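Local coordinates for protein pullulanase (Klebsiella oxytoca, PDB 2YOC) that hydrolyses the alpha-1,6-glucosidic linkages of pullulan and related alpha-dextrins, as an endo-acting glycosyl hydrolase exported by type 2 secretion, at residues T302-A313 / L340-V351. Numbering follows the deposited sequence.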
loop_
_atom_site.group_PDB
_atom_site.type_symbol
_atom_site.label_atom_id
_atom_site.label_comp_id
_atom_site.label_asym_id
_atom_site.label_seq_id
_atom_site.Cartn_x
_atom_site.Cartn_y
_atom_site.Cartn_z
ATOM N N THR B 302 6.086 -32.973 45.758
ATOM C CA THR B 302 5.685 -32.284 46.977
ATOM C C THR B 302 4.978 -33.180 47.984
ATOM O O THR B 302 4.911 -32.813 49.163
ATOM C CB THR B 302 4.881 -31.030 46.665
ATOM O OG1 THR B 302 3.572 -31.374 46.191
ATOM C CG2 THR B 302 5.611 -30.109 45.715
ATOM N N ALA B 303 4.415 -34.315 47.521
ATOM C CA ALA B 303 3.651 -35.234 48.353
ATOM C C ALA B 303 4.445 -35.654 49.560
ATOM O O ALA B 303 5.652 -35.898 49.451
ATOM C CB ALA B 303 3.211 -36.453 47.569
ATOM N N GLN B 304 3.786 -35.621 50.726
ATOM C CA GLN B 304 4.338 -36.013 52.008
ATOM C C GLN B 304 4.361 -37.529 52.114
ATOM O O GLN B 304 5.288 -38.086 52.690
ATOM C CB GLN B 304 3.534 -35.373 53.133
ATOM C CG GLN B 304 4.044 -33.983 53.445
ATOM C CD GLN B 304 3.204 -33.275 54.462
ATOM O OE1 GLN B 304 2.717 -33.864 55.449
ATOM N NE2 GLN B 304 3.077 -31.970 54.269
ATOM N N GLN B 305 3.355 -38.182 51.502
ATOM C CA GLN B 305 3.197 -39.638 51.408
ATOM C C GLN B 305 2.367 -40.038 50.161
ATOM O O GLN B 305 1.465 -39.299 49.753
ATOM C CB GLN B 305 2.588 -40.229 52.688
ATOM C CG GLN B 305 2.807 -41.737 52.841
ATOM C CD GLN B 305 4.262 -42.163 52.783
ATOM O OE1 GLN B 305 5.138 -41.607 53.482
ATOM N NE2 GLN B 305 4.545 -43.157 51.934
ATOM N N VAL B 306 2.717 -41.187 49.549
ATOM C CA VAL B 306 2.017 -41.818 48.431
ATOM C C VAL B 306 2.003 -43.323 48.697
ATOM O O VAL B 306 3.049 -43.879 49.027
ATOM C CB VAL B 306 2.618 -41.517 47.027
ATOM C CG1 VAL B 306 1.673 -41.989 45.916
ATOM C CG2 VAL B 306 2.953 -40.046 46.849
ATOM N N ASP B 307 0.825 -43.972 48.545
ATOM C CA ASP B 307 0.622 -45.430 48.700
ATOM C C ASP B 307 -0.164 -45.963 47.488
ATOM O O ASP B 307 -1.052 -45.263 46.990
ATOM C CB ASP B 307 -0.213 -45.765 49.965
ATOM C CG ASP B 307 0.356 -45.431 51.340
ATOM O OD1 ASP B 307 1.482 -44.888 51.409
ATOM O OD2 ASP B 307 -0.338 -45.697 52.352
ATOM N N VAL B 308 0.121 -47.191 47.026
ATOM C CA VAL B 308 -0.680 -47.790 45.961
ATOM C C VAL B 308 -1.774 -48.524 46.715
ATOM O O VAL B 308 -1.475 -49.267 47.651
ATOM C CB VAL B 308 0.063 -48.780 45.023
ATOM C CG1 VAL B 308 -0.750 -49.042 43.752
ATOM C CG2 VAL B 308 1.461 -48.300 44.671
ATOM N N VAL B 309 -3.027 -48.300 46.342
ATOM C CA VAL B 309 -4.155 -48.999 46.969
ATOM C C VAL B 309 -4.626 -49.924 45.882
ATOM O O VAL B 309 -4.905 -49.446 44.782
ATOM C CB VAL B 309 -5.292 -48.045 47.445
ATOM C CG1 VAL B 309 -6.362 -48.804 48.214
ATOM C CG2 VAL B 309 -4.739 -46.903 48.284
ATOM N N VAL B 310 -4.654 -51.222 46.150
ATOM C CA VAL B 310 -5.054 -52.216 45.158
ATOM C C VAL B 310 -6.445 -52.741 45.522
ATOM O O VAL B 310 -6.690 -53.132 46.669
ATOM C CB VAL B 310 -3.994 -53.350 45.003
ATOM C CG1 VAL B 310 -4.390 -54.362 43.936
ATOM C CG2 VAL B 310 -2.610 -52.780 44.708
ATOM N N TYR B 311 -7.348 -52.721 44.527
ATOM C CA TYR B 311 -8.735 -53.132 44.661
ATOM C C TYR B 311 -9.116 -54.358 43.871
ATOM O O TYR B 311 -8.643 -54.567 42.747
ATOM C CB TYR B 311 -9.657 -51.998 44.217
ATOM C CG TYR B 311 -9.653 -50.803 45.132
ATOM C CD1 TYR B 311 -10.492 -50.745 46.233
ATOM C CD2 TYR B 311 -8.839 -49.709 44.875
ATOM C CE1 TYR B 311 -10.538 -49.619 47.045
ATOM C CE2 TYR B 311 -8.852 -48.589 45.698
ATOM C CZ TYR B 311 -9.702 -48.549 46.786
ATOM O OH TYR B 311 -9.725 -47.460 47.623
ATOM N N SER B 312 -10.097 -55.096 44.420
ATOM C CA SER B 312 -10.715 -56.258 43.790
ATOM C C SER B 312 -11.605 -55.739 42.672
ATOM O O SER B 312 -11.727 -54.517 42.508
ATOM C CB SER B 312 -11.574 -57.008 44.809
ATOM O OG SER B 312 -12.609 -56.210 45.373
ATOM N N ALA B 313 -12.276 -56.649 41.955
ATOM C CA ALA B 313 -13.233 -56.264 40.919
ATOM C C ALA B 313 -14.469 -55.634 41.577
ATOM O O ALA B 313 -15.113 -54.771 40.979
ATOM C CB ALA B 313 -13.642 -57.481 40.123
ATOM N N LEU B 340 -0.785 -58.943 39.501
ATOM C CA LEU B 340 -1.580 -57.727 39.503
ATOM C C LEU B 340 -2.176 -57.347 38.149
ATOM O O LEU B 340 -2.965 -56.404 38.083
ATOM C CB LEU B 340 -0.802 -56.565 40.144
ATOM C CG LEU B 340 -0.331 -56.807 41.576
ATOM C CD1 LEU B 340 0.784 -55.888 41.941
ATOM C CD2 LEU B 340 -1.451 -56.658 42.561
ATOM N N LYS B 341 -1.851 -58.073 37.072
ATOM C CA LYS B 341 -2.447 -57.757 35.761
ATOM C C LYS B 341 -3.986 -57.773 35.885
ATOM O O LYS B 341 -4.570 -58.808 36.247
ATOM C CB LYS B 341 -1.975 -58.751 34.682
ATOM C CG LYS B 341 -2.598 -58.592 33.300
ATOM C CD LYS B 341 -2.274 -59.805 32.412
ATOM C CE LYS B 341 -2.525 -59.615 30.925
ATOM N NZ LYS B 341 -2.701 -60.935 30.234
ATOM N N GLY B 342 -4.604 -56.611 35.646
ATOM C CA GLY B 342 -6.055 -56.456 35.716
ATOM C C GLY B 342 -6.583 -55.891 37.019
ATOM O O GLY B 342 -7.768 -55.554 37.102
ATOM N N ALA B 343 -5.728 -55.781 38.044
ATOM C CA ALA B 343 -6.166 -55.210 39.316
ATOM C C ALA B 343 -6.456 -53.711 39.175
ATOM O O ALA B 343 -5.847 -53.005 38.343
ATOM C CB ALA B 343 -5.123 -55.426 40.410
ATOM N N PHE B 344 -7.413 -53.246 39.998
ATOM C CA PHE B 344 -7.807 -51.856 40.057
ATOM C C PHE B 344 -6.959 -51.166 41.099
ATOM O O PHE B 344 -6.494 -51.809 42.040
ATOM C CB PHE B 344 -9.307 -51.721 40.332
ATOM C CG PHE B 344 -10.160 -52.154 39.166
ATOM C CD1 PHE B 344 -10.289 -51.346 38.039
ATOM C CD2 PHE B 344 -10.859 -53.351 39.205
ATOM C CE1 PHE B 344 -11.082 -51.746 36.965
ATOM C CE2 PHE B 344 -11.679 -53.735 38.146
ATOM C CZ PHE B 344 -11.769 -52.941 37.024
ATOM N N TYR B 345 -6.709 -49.876 40.914
ATOM C CA TYR B 345 -5.868 -49.133 41.838
ATOM C C TYR B 345 -6.102 -47.653 41.755
ATOM O O TYR B 345 -6.617 -47.127 40.751
ATOM C CB TYR B 345 -4.361 -49.444 41.593
ATOM C CG TYR B 345 -3.785 -48.815 40.346
ATOM C CD1 TYR B 345 -4.046 -49.349 39.091
ATOM C CD2 TYR B 345 -2.951 -47.697 40.423
ATOM C CE1 TYR B 345 -3.514 -48.776 37.938
ATOM C CE2 TYR B 345 -2.430 -47.098 39.276
ATOM C CZ TYR B 345 -2.723 -47.634 38.033
ATOM O OH TYR B 345 -2.235 -47.042 36.889
ATOM N N ARG B 346 -5.639 -46.976 42.803
ATOM C CA ARG B 346 -5.601 -45.534 42.943
ATOM C C ARG B 346 -4.410 -45.250 43.847
ATOM O O ARG B 346 -3.982 -46.135 44.593
ATOM C CB ARG B 346 -6.888 -45.025 43.600
ATOM C CG ARG B 346 -8.118 -45.126 42.716
ATOM C CD ARG B 346 -9.226 -44.257 43.214
ATOM N NE ARG B 346 -9.713 -44.693 44.519
ATOM C CZ ARG B 346 -10.991 -44.875 44.808
ATOM N NH1 ARG B 346 -11.922 -44.682 43.883
ATOM N NH2 ARG B 346 -11.353 -45.237 46.030
ATOM N N TYR B 347 -3.875 -44.038 43.782
ATOM C CA TYR B 347 -2.778 -43.610 44.643
ATOM C C TYR B 347 -3.386 -42.843 45.770
ATOM O O TYR B 347 -4.159 -41.924 45.517
ATOM C CB TYR B 347 -1.783 -42.692 43.896
ATOM C CG TYR B 347 -1.076 -43.381 42.757
ATOM C CD1 TYR B 347 -0.290 -44.506 42.980
ATOM C CD2 TYR B 347 -1.232 -42.941 41.445
ATOM C CE1 TYR B 347 0.332 -45.170 41.931
ATOM C CE2 TYR B 347 -0.605 -43.595 40.385
ATOM C CZ TYR B 347 0.192 -44.698 40.638
ATOM O OH TYR B 347 0.832 -45.355 39.622
ATOM N N ALA B 348 -3.066 -43.222 47.014
ATOM C CA ALA B 348 -3.546 -42.509 48.191
ATOM C C ALA B 348 -2.501 -41.440 48.517
ATOM O O ALA B 348 -1.368 -41.761 48.921
ATOM C CB ALA B 348 -3.718 -43.457 49.347
HETATM N N MSE B 349 -2.863 -40.165 48.243
HETATM C CA MSE B 349 -1.996 -39.014 48.426
HETATM C C MSE B 349 -2.101 -38.407 49.819
HETATM O O MSE B 349 -3.152 -38.460 50.467
HETATM C CB MSE B 349 -2.391 -37.918 47.443
HETATM C CG MSE B 349 -2.492 -38.366 45.997
HETATM SE SE MSE B 349 -0.787 -38.870 45.231
HETATM C CE MSE B 349 0.244 -37.182 45.605
ATOM N N THR B 350 -1.000 -37.781 50.244
ATOM C CA THR B 350 -0.867 -36.951 51.433
ATOM C C THR B 350 -0.047 -35.787 50.894
ATOM O O THR B 350 1.167 -35.929 50.694
ATOM C CB THR B 350 -0.236 -37.667 52.589
ATOM O OG1 THR B 350 -1.081 -38.760 52.934
ATOM C CG2 THR B 350 -0.073 -36.764 53.766
ATOM N N VAL B 351 -0.735 -34.675 50.561
ATOM C CA VAL B 351 -0.099 -33.558 49.902
ATOM C C VAL B 351 -0.725 -32.189 50.234
ATOM O O VAL B 351 -1.942 -32.053 50.313
ATOM C CB VAL B 351 -0.031 -33.858 48.370
ATOM C CG1 VAL B 351 -1.417 -34.129 47.773
ATOM C CG2 VAL B 351 0.740 -32.791 47.593
#
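Tyr311 and Arg346 meet on one face of an antiparallel strand pair, ring and guanidinium planes 73° apart. Arg346 NH2 comes obliquely to the phenol end of the ring, 3.2 Å from Tyr311 OH. A bend at chi3 (-65°) turns the guanidinium there, and Glu363 probably helps to hold both groups: Glu363 OE1 takes a hydrogen bond from Tyr311 OH and forms a salt bridge with Arg346 NE. Toward the bulge Val309 CG2 packs on Ala348 CB at 3.7 Å; toward the turn Phe344 presents the edge of its ring to Ala313 CA.

The opposite face is apolar near the backbone. Val306 and selenomethionine Met349 lie side by side and point the same way, CG1 to SE 4.0 Å; bends at chi2 and chi3 carry Met349 CE back to Ala303 CB, 3.6 Å away. Val310 CG1 reaches Ala343 CB and Leu340 CD2. Tyr345 CD2 lies over one face of the Tyr347 ring, toward its rim, and both hydroxyls bond Asp366.

Strand axes 157° apart confirm the antiparallel pairing, which opens with a classic beta bulge: Thr350 O accepts from both Gln304 N (2.6 Å) and Gln305 N (3.2 Å). At the other end Tyr311 and Phe344 form a hydrogen-bonded pair through Tyr311 N to Phe344 O and Phe344 N to Tyr311 O.

The pair belongs to the beta-sheet domain related to carbohydrate-binding module 48. Strand 317-326 hydrogen-bonds the far edge of 305-311, strand 358-364 flanks 344-351, and Trp332 and Trp334 of strand 331-336 pack against Val306 and Val308 respectively.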